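PDB 6L7N: lipase, class 3 from Penicillium roqueforti FM164, which probably hydrolyses ester bonds of acylglycerol lipids, as a fungal class 3 lipase of the alpha/beta-hydrolase superfamily. Local coordinates for residues 76-81 with 131-136; 80-85 with 123-128; 141-146 with 151-156. All coordinates share one frame; numbering follows the deposited sequence.

Overall arrangement
All three contacts lie in the alpha/beta-hydrolase core. Contacts 1 and 2, with centres about 12 Å apart, follow one interface between strand 77-83 and helix 112-135; their segments overlap at Leu80 and Ser81, and Leu80 meets the helix in contact 2. Contact 3 turns to the next strand, 140-146, and helix 148-161; its centre is about 9 Å from that of contact 2 and 14 Å from that of contact 1. The two strands are neighbours in the sheet: Leu80 N lies 2.8 Å from Ala142 O, a probable hydrogen bond. Phe82 of contact 2 also packs on Ala156 of contact 3. Contact 3 leads directly into the probable nucleophile elbow, where Ser147 is the likely catalytic serine.

Contact 1: residues 76-81 with 131-136; sequences EAVVLS and EAVSQN
Val78 meets helix 112-135 near its C-terminal end, and one methyl, CG2, makes the nearest approaches to both Ala132 and Val133. Just before it in the chain, Glu76 and Ala77 form a G1 beta bulge against strand 66-72. Glu76 takes the positive phi, 52°, that belongs to the first bulge position, and its carboxylate suits the exposed turn. Ala77 sends its small methyl away from the helix to the other face of the sheet, where Trp15 covers it.

At Val78 the direction reverses and the CB bond points at the helix. With CG1 anti to the backbone N (chi1 176°), CG2 stands beside that N. From there it lies 4.4 Å from Val133 CG2, a methyl-to-methyl approach, and 4.4 Å from Ala132 O. Both are loose van der Waals approaches, and no hydrogen bond crosses between 76-81 and 131-136. The carbonyl is nevertheless satisfied: Asn136 ND2 folds back along the chain to bond Ala132 O at 3.0 Å, with an N-H...O angle of 161°. An amide suits this place because it can donate a hydrogen bond to a main-chain oxygen beside an apolar neighbour.

Past Val78 the strand leaves this part of the helix. Val79 faces Trp15 and Tyr18, and Ser81 OG bonds Tyr18 O, so helix 6-22 covers that face of the sheet. Helix 112-135 covers the other, and strand 77-83 runs between strand 66-72, antiparallel to it, and strand 140-146, parallel to it.

Contact 2: residues 80-85 with 123-128; sequences LSFRGS and DDIIKE
Ile125 carries the whole helix side of this contact, giving one branch to Leu80 and another to Phe82. It follows Asp123 and Asp124, which are exposed, a setting that suits their acidic side chains. At Ile125 the chain turns its CB bond towards the sheet. CG2, anti to the backbone N, meets Leu80 CD2 at 3.9 Å. The longer branch starts beside that N and runs on extended (chi2 169°), which carries CD1 to the Phe82 ring, 4.0 Å from CE1 and 4.1 Å from CZ. The methyl comes to the ring obliquely, at its far end, from the direction opposite to the phenyl group's own course. A branched isoleucine suits the place because its two arms can serve two strand residues at once.

Ile126 next along the helix turns to Lys163, and Glu128 lays part of its side chain on Ile69 of strand 66-72. With no polar bond between 80-85 and 123-128, dispersion and burial of three apolar side chains hold the interface.

Phe82 also rests on Val152, Ala153 and Ala156, and so wedges between two helices on one face of the sheet. Strand 77-83, helix 112-135 and the adjacent parallel strand 140-146 make the beta-alpha-beta crossover expected of the alpha/beta-hydrolase fold, here leading towards the probable nucleophile elbow.

Contact 3: residues 141-146 with 151-156; sequences LAVVGH and AVATLA
Ala153 fits its methyl against the backbone of Val144 and Gly145, in the strand-turn-helix unit of the alpha/beta-hydrolase fold. Strand 140-146 ends in Gly145 and His146, the start of a GxSxG sequence, and the chain then doubles back into helix 148-161 through what is probably the nucleophile elbow, with Ser147 as the likely nucleophile. The short segments run nearly antiparallel, at 158°, with axes only 7.0 Å apart.

The closeness is met by small residues. Ala153 CB lies 3.9 Å from Val144 C and 4.0 Å from Gly145 N, methyl against peptide; Gly145 presents no side chain to this face, which lets the helix lie so near. Ala156, one turn further along, is equally compact and lies against Phe82 of the neighbouring strand. Val144 turns its own CB bond away, and its methyls pack on Tyr171 and Tyr173 instead.

No hydrogen bond crosses the interface; the polar side chains of Thr154 and His146 bond elsewhere. Thr154 OG1 bonds Ala150 O within its own helix, so its hydroxyl can be buried. The CB bond of His146 points away from helix segment 151-156: its ring stacks on that of His261, the probable triad histidine, NE2 bonds His261 O, and ND1 bonds Tyr23 OH.

Apolar side-chain contact falls to Val143. Its CG1, held anti to the backbone N (chi1 -173°), lies against two atoms of one residue, 4.0 Å from Ala153 CB and 3.8 Å from Ala153 O.

Contact 1: residues 76-81 with 131-136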
loop_
_atom_site.group_PDB
_atom_site.type_symbol
_atom_site.label_atom_id
_atom_site.label_comp_id
_atom_site.label_asym_id
_atom_site.label_seq_id
_atom_site.Cartn_x
_atom_site.Cartn_y
_atom_site.Cartn_z
ATOM N N GLU A 76 12.258 -3.811 14.431
ATOM C CA GLU A 76 13.490 -3.597 13.672
ATOM C C GLU A 76 13.182 -3.279 12.208
ATOM O O GLU A 76 13.622 -3.961 11.281
ATOM C CB GLU A 76 14.431 -4.807 13.791
ATOM C CG GLU A 76 15.076 -4.950 15.183
ATOM C CD GLU A 76 16.415 -5.699 15.165
ATOM O OE1 GLU A 76 17.259 -5.430 14.281
ATOM O OE2 GLU A 76 16.639 -6.552 16.051
ATOM N N ALA A 77 12.396 -2.227 12.007
ATOM C CA ALA A 77 11.999 -1.875 10.650
ATOM C C ALA A 77 11.986 -0.370 10.454
ATOM O O ALA A 77 11.567 0.381 11.337
ATOM C CB ALA A 77 10.617 -2.445 10.306
ATOM N N VAL A 78 12.465 0.060 9.285
ATOM C CA VAL A 78 12.192 1.382 8.750
ATOM C C VAL A 78 10.940 1.259 7.902
ATOM O O VAL A 78 10.823 0.318 7.111
ATOM C CB VAL A 78 13.380 1.897 7.922
ATOM C CG1 VAL A 78 13.056 3.226 7.273
ATOM C CG2 VAL A 78 14.618 2.029 8.823
ATOM N N VAL A 79 9.993 2.176 8.096
ATOM C CA VAL A 79 8.663 2.083 7.501
ATOM C C VAL A 79 8.442 3.302 6.625
ATOM O O VAL A 79 8.513 4.441 7.100
ATOM C CB VAL A 79 7.561 1.972 8.564
ATOM C CG1 VAL A 79 6.177 1.933 7.917
ATOM C CG2 VAL A 79 7.792 0.745 9.458
ATOM N N LEU A 80 8.151 3.061 5.354
ATOM C CA LEU A 80 7.825 4.097 4.390
ATOM C C LEU A 80 6.346 3.933 4.081
ATOM O O LEU A 80 5.958 2.938 3.465
ATOM C CB LEU A 80 8.664 3.941 3.124
ATOM C CG LEU A 80 8.327 4.841 1.933
ATOM C CD1 LEU A 80 8.268 6.314 2.347
ATOM C CD2 LEU A 80 9.368 4.597 0.828
ATOM N N SER A 81 5.532 4.902 4.494
ATOM C CA SER A 81 4.082 4.803 4.387
ATOM C C SER A 81 3.548 5.891 3.470
ATOM O O SER A 81 3.919 7.067 3.619
ATOM C CB SER A 81 3.429 4.919 5.762
ATOM O OG SER A 81 2.029 5.065 5.638
ATOM N N GLU A 131 19.847 7.832 4.745
ATOM C CA GLU A 131 20.207 8.275 6.092
ATOM C C GLU A 131 19.635 7.357 7.171
ATOM O O GLU A 131 20.354 6.909 8.078
ATOM C CB GLU A 131 19.725 9.705 6.303
ATOM C CG GLU A 131 20.802 10.730 6.214
ATOM C CD GLU A 131 20.280 12.090 6.578
ATOM O OE1 GLU A 131 19.907 12.283 7.751
ATOM O OE2 GLU A 131 20.195 12.943 5.677
ATOM N N ALA A 132 18.332 7.073 7.101
ATOM C CA ALA A 132 17.689 6.329 8.181
ATOM C C ALA A 132 18.156 4.873 8.220
ATOM O O ALA A 132 18.324 4.290 9.301
ATOM C CB ALA A 132 16.170 6.425 8.043
ATOM N N VAL A 133 18.402 4.272 7.057
ATOM C CA VAL A 133 18.874 2.891 7.052
ATOM C C VAL A 133 20.306 2.828 7.545
ATOM O O VAL A 133 20.685 1.901 8.269
ATOM C CB VAL A 133 18.725 2.272 5.650
ATOM C CG1 VAL A 133 19.453 0.936 5.588
ATOM C CG2 VAL A 133 17.270 2.081 5.346
ATOM N N SER A 134 21.124 3.819 7.184
ATOM C CA SER A 134 22.468 3.871 7.747
ATOM C C SER A 134 22.418 3.973 9.261
ATOM O O SER A 134 23.244 3.367 9.954
ATOM C CB SER A 134 23.244 5.048 7.157
ATOM O OG SER A 134 24.348 5.378 7.977
ATOM N N GLN A 135 21.463 4.748 9.795
ATOM C CA GLN A 135 21.340 4.874 11.246
ATOM C C GLN A 135 20.764 3.625 11.901
ATOM O O GLN A 135 20.870 3.486 13.127
ATOM C CB GLN A 135 20.471 6.079 11.623
ATOM C CG GLN A 135 20.965 7.427 11.126
ATOM C CD GLN A 135 19.816 8.379 10.910
ATOM O OE1 GLN A 135 18.671 7.988 11.060
ATOM N NE2 GLN A 135 20.109 9.630 10.582
ATOM N N ASN A 136 20.148 2.727 11.125
ATOM C CA ASN A 136 19.561 1.485 11.641
ATOM C C ASN A 136 19.939 0.317 10.731
ATOM O O ASN A 136 19.082 -0.245 10.039
ATOM C CB ASN A 136 18.040 1.610 11.746
ATOM C CG ASN A 136 17.613 2.705 12.700
ATOM O OD1 ASN A 136 17.510 2.491 13.912
ATOM N ND2 ASN A 136 17.381 3.889 12.161
#

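Contact 2: residues 80-85 with 123-128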
loop_
_atom_site.group_PDB
_atom_site.type_symbol
_atom_site.label_atom_id
_atom_site.label_comp_id
_atom_site.label_asym_id
_atom_site.label_seq_id
_atom_site.Cartn_x
_atom_site.Cartn_y
_atom_site.Cartn_z
ATOM N N LEU A 80 8.151 3.061 5.354
ATOM C CA LEU A 80 7.825 4.097 4.390
ATOM C C LEU A 80 6.346 3.933 4.081
ATOM O O LEU A 80 5.958 2.938 3.465
ATOM C CB LEU A 80 8.664 3.941 3.124
ATOM C CG LEU A 80 8.327 4.841 1.933
ATOM C CD1 LEU A 80 8.268 6.314 2.347
ATOM C CD2 LEU A 80 9.368 4.597 0.828
ATOM N N SER A 81 5.532 4.902 4.494
ATOM C CA SER A 81 4.082 4.803 4.387
ATOM C C SER A 81 3.548 5.891 3.470
ATOM O O SER A 81 3.919 7.067 3.619
ATOM C CB SER A 81 3.429 4.919 5.762
ATOM O OG SER A 81 2.029 5.065 5.638
ATOM N N PHE A 82 2.663 5.493 2.545
ATOM C CA PHE A 82 2.052 6.395 1.571
ATOM C C PHE A 82 0.540 6.453 1.734
ATOM O O PHE A 82 -0.125 5.410 1.807
ATOM C CB PHE A 82 2.340 5.949 0.128
ATOM C CG PHE A 82 3.768 6.064 -0.281
ATOM C CD1 PHE A 82 4.289 7.271 -0.713
ATOM C CD2 PHE A 82 4.591 4.951 -0.265
ATOM C CE1 PHE A 82 5.615 7.365 -1.104
ATOM C CE2 PHE A 82 5.898 5.036 -0.656
ATOM C CZ PHE A 82 6.421 6.251 -1.075
ATOM N N ARG A 83 0.002 7.669 1.748
ATOM C CA ARG A 83 -1.417 7.939 1.568
ATOM C C ARG A 83 -1.590 8.678 0.248
ATOM O O ARG A 83 -0.901 9.674 -0.009
ATOM C CB ARG A 83 -1.973 8.776 2.732
ATOM C CG ARG A 83 -3.490 8.883 2.766
ATOM C CD ARG A 83 -3.967 10.321 3.050
ATOM N NE ARG A 83 -3.804 11.181 1.881
ATOM C CZ ARG A 83 -3.725 12.504 1.919
ATOM N NH1 ARG A 83 -3.569 13.196 0.791
ATOM N NH2 ARG A 83 -3.824 13.145 3.074
ATOM N N GLY A 84 -2.490 8.184 -0.595
ATOM C CA GLY A 84 -2.825 8.850 -1.834
ATOM C C GLY A 84 -4.011 9.775 -1.661
ATOM O O GLY A 84 -4.463 10.065 -0.552
ATOM N N SER A 85 -4.537 10.235 -2.795
ATOM C CA SER A 85 -5.727 11.063 -2.744
ATOM C C SER A 85 -6.855 10.311 -2.054
ATOM O O SER A 85 -7.086 9.131 -2.322
ATOM C CB SER A 85 -6.156 11.465 -4.150
ATOM O OG SER A 85 -7.452 12.031 -4.105
ATOM N N ASP A 123 13.214 11.512 -5.183
ATOM C CA ASP A 123 14.603 11.911 -4.941
ATOM C C ASP A 123 14.870 12.123 -3.452
ATOM O O ASP A 123 15.823 11.564 -2.877
ATOM C CB ASP A 123 14.909 13.179 -5.736
ATOM C CG ASP A 123 14.845 12.954 -7.236
ATOM O OD1 ASP A 123 14.392 11.873 -7.653
ATOM O OD2 ASP A 123 15.210 13.878 -7.997
ATOM N N ASP A 124 14.019 12.920 -2.810
ATOM C CA ASP A 124 14.200 13.178 -1.385
ATOM C C ASP A 124 13.977 11.917 -0.568
ATOM O O ASP A 124 14.676 11.692 0.429
ATOM C CB ASP A 124 13.256 14.279 -0.907
ATOM C CG ASP A 124 13.819 15.673 -1.137
ATOM O OD1 ASP A 124 14.953 15.790 -1.648
ATOM O OD2 ASP A 124 13.117 16.648 -0.812
ATOM N N ILE A 125 13.015 11.072 -0.960
ATOM C CA ILE A 125 12.789 9.877 -0.155
ATOM C C ILE A 125 13.992 8.947 -0.233
ATOM O O ILE A 125 14.367 8.321 0.762
ATOM C CB ILE A 125 11.476 9.179 -0.562
ATOM C CG1 ILE A 125 10.289 9.938 0.033
ATOM C CG2 ILE A 125 11.452 7.731 -0.066
ATOM C CD1 ILE A 125 8.922 9.500 -0.505
ATOM N N ILE A 126 14.638 8.866 -1.398
ATOM C CA ILE A 126 15.828 8.026 -1.531
ATOM C C ILE A 126 16.945 8.537 -0.624
ATOM O O ILE A 126 17.589 7.761 0.099
ATOM C CB ILE A 126 16.269 7.952 -3.006
ATOM C CG1 ILE A 126 15.232 7.165 -3.813
ATOM C CG2 ILE A 126 17.624 7.288 -3.139
ATOM C CD1 ILE A 126 15.512 7.112 -5.313
ATOM N N LYS A 127 17.177 9.855 -0.626
ATOM C CA LYS A 127 18.240 10.392 0.232
ATOM C C LYS A 127 17.918 10.181 1.718
ATOM O O LYS A 127 18.787 9.773 2.517
ATOM C CB LYS A 127 18.460 11.871 -0.083
ATOM C CG LYS A 127 18.923 12.157 -1.521
ATOM C CD LYS A 127 19.082 13.656 -1.741
ATOM C CE LYS A 127 19.318 13.991 -3.208
ATOM N NZ LYS A 127 19.009 15.423 -3.476
ATOM N N GLU A 128 16.655 10.412 2.094
ATOM C CA GLU A 128 16.229 10.228 3.480
ATOM C C GLU A 128 16.367 8.772 3.910
ATOM O O GLU A 128 16.808 8.472 5.029
ATOM C CB GLU A 128 14.777 10.689 3.641
ATOM C CG GLU A 128 14.539 12.181 3.418
ATOM C CD GLU A 128 13.056 12.567 3.377
ATOM O OE1 GLU A 128 12.747 13.783 3.451
ATOM O OE2 GLU A 128 12.198 11.659 3.265
#

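Contact 3: residues 141-146 with 151-156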
loop_
_atom_site.group_PDB
_atom_site.type_symbol
_atom_site.label_atom_id
_atom_site.label_comp_id
_atom_site.label_asym_id
_atom_site.label_seq_id
_atom_site.Cartn_x
_atom_site.Cartn_y
_atom_site.Cartn_z
ATOM N N LEU A 141 13.273 -2.869 5.538
ATOM C CA LEU A 141 12.542 -1.728 5.022
ATOM C C LEU A 141 11.181 -2.248 4.608
ATOM O O LEU A 141 11.095 -3.240 3.882
ATOM C CB LEU A 141 13.252 -1.059 3.834
ATOM C CG LEU A 141 12.398 -0.025 3.074
ATOM C CD1 LEU A 141 12.063 1.201 3.920
ATOM C CD2 LEU A 141 13.019 0.411 1.752
ATOM N N ALA A 142 10.136 -1.613 5.117
ATOM C CA ALA A 142 8.758 -1.995 4.851
ATOM C C ALA A 142 8.072 -0.791 4.230
ATOM O O ALA A 142 8.064 0.292 4.812
ATOM C CB ALA A 142 8.050 -2.438 6.138
ATOM N N VAL A 143 7.518 -0.971 3.041
ATOM C CA VAL A 143 6.783 0.068 2.348
ATOM C C VAL A 143 5.324 -0.341 2.381
ATOM O O VAL A 143 4.993 -1.485 2.048
ATOM C CB VAL A 143 7.277 0.230 0.903
ATOM C CG1 VAL A 143 6.630 1.432 0.252
ATOM C CG2 VAL A 143 8.812 0.308 0.859
ATOM N N VAL A 144 4.465 0.570 2.827
ATOM C CA VAL A 144 3.086 0.205 3.106
ATOM C C VAL A 144 2.145 1.314 2.643
ATOM O O VAL A 144 2.486 2.502 2.638
ATOM C CB VAL A 144 2.906 -0.110 4.608
ATOM C CG1 VAL A 144 3.374 1.075 5.450
ATOM C CG2 VAL A 144 1.459 -0.459 4.937
ATOM N N GLY A 145 0.954 0.904 2.229
ATOM C CA GLY A 145 -0.088 1.896 2.011
ATOM C C GLY A 145 -1.415 1.206 1.813
ATOM O O GLY A 145 -1.488 -0.019 1.705
ATOM N N HIS A 146 -2.465 2.024 1.757
ATOM C CA HIS A 146 -3.822 1.554 1.537
ATOM C C HIS A 146 -4.419 2.368 0.398
ATOM O O HIS A 146 -4.058 3.531 0.202
ATOM C CB HIS A 146 -4.670 1.698 2.826
ATOM C CG HIS A 146 -6.144 1.491 2.627
ATOM N ND1 HIS A 146 -7.034 2.543 2.544
ATOM C CD2 HIS A 146 -6.887 0.361 2.532
ATOM C CE1 HIS A 146 -8.262 2.070 2.392
ATOM N NE2 HIS A 146 -8.202 0.749 2.386
ATOM N N ALA A 151 -1.140 1.850 -4.221
ATOM C CA ALA A 151 -0.606 1.819 -5.575
ATOM C C ALA A 151 0.744 2.518 -5.618
ATOM O O ALA A 151 1.729 1.956 -6.110
ATOM C CB ALA A 151 -1.600 2.443 -6.561
ATOM N N VAL A 152 0.844 3.692 -4.983
ATOM C CA VAL A 152 2.127 4.385 -4.974
ATOM C C VAL A 152 3.157 3.542 -4.237
ATOM O O VAL A 152 4.307 3.390 -4.683
ATOM C CB VAL A 152 1.976 5.782 -4.343
ATOM C CG1 VAL A 152 3.331 6.441 -4.167
ATOM C CG2 VAL A 152 1.036 6.675 -5.192
ATOM N N ALA A 153 2.730 2.914 -3.134
ATOM C CA ALA A 153 3.649 2.092 -2.364
ATOM C C ALA A 153 4.223 0.991 -3.237
ATOM O O ALA A 153 5.442 0.770 -3.258
ATOM C CB ALA A 153 2.925 1.504 -1.149
ATOM N N THR A 154 3.364 0.354 -4.033
ATOM C CA THR A 154 3.831 -0.734 -4.881
ATOM C C THR A 154 4.935 -0.249 -5.814
ATOM O O THR A 154 6.039 -0.816 -5.843
ATOM C CB THR A 154 2.646 -1.310 -5.655
ATOM O OG1 THR A 154 1.671 -1.812 -4.723
ATOM C CG2 THR A 154 3.103 -2.425 -6.571
ATOM N N LEU A 155 4.700 0.871 -6.502
ATOM C CA LEU A 155 5.707 1.301 -7.466
ATOM C C LEU A 155 6.947 1.764 -6.736
ATOM O O LEU A 155 8.073 1.466 -7.160
ATOM C CB LEU A 155 5.167 2.402 -8.383
ATOM C CG LEU A 155 4.039 1.900 -9.293
ATOM C CD1 LEU A 155 3.271 3.052 -9.899
ATOM C CD2 LEU A 155 4.636 1.023 -10.403
ATOM N N ALA A 156 6.761 2.390 -5.571
ATOM C CA ALA A 156 7.925 2.826 -4.821
ATOM C C ALA A 156 8.767 1.624 -4.430
ATOM O O ALA A 156 9.987 1.601 -4.673
ATOM C CB ALA A 156 7.499 3.631 -3.591
#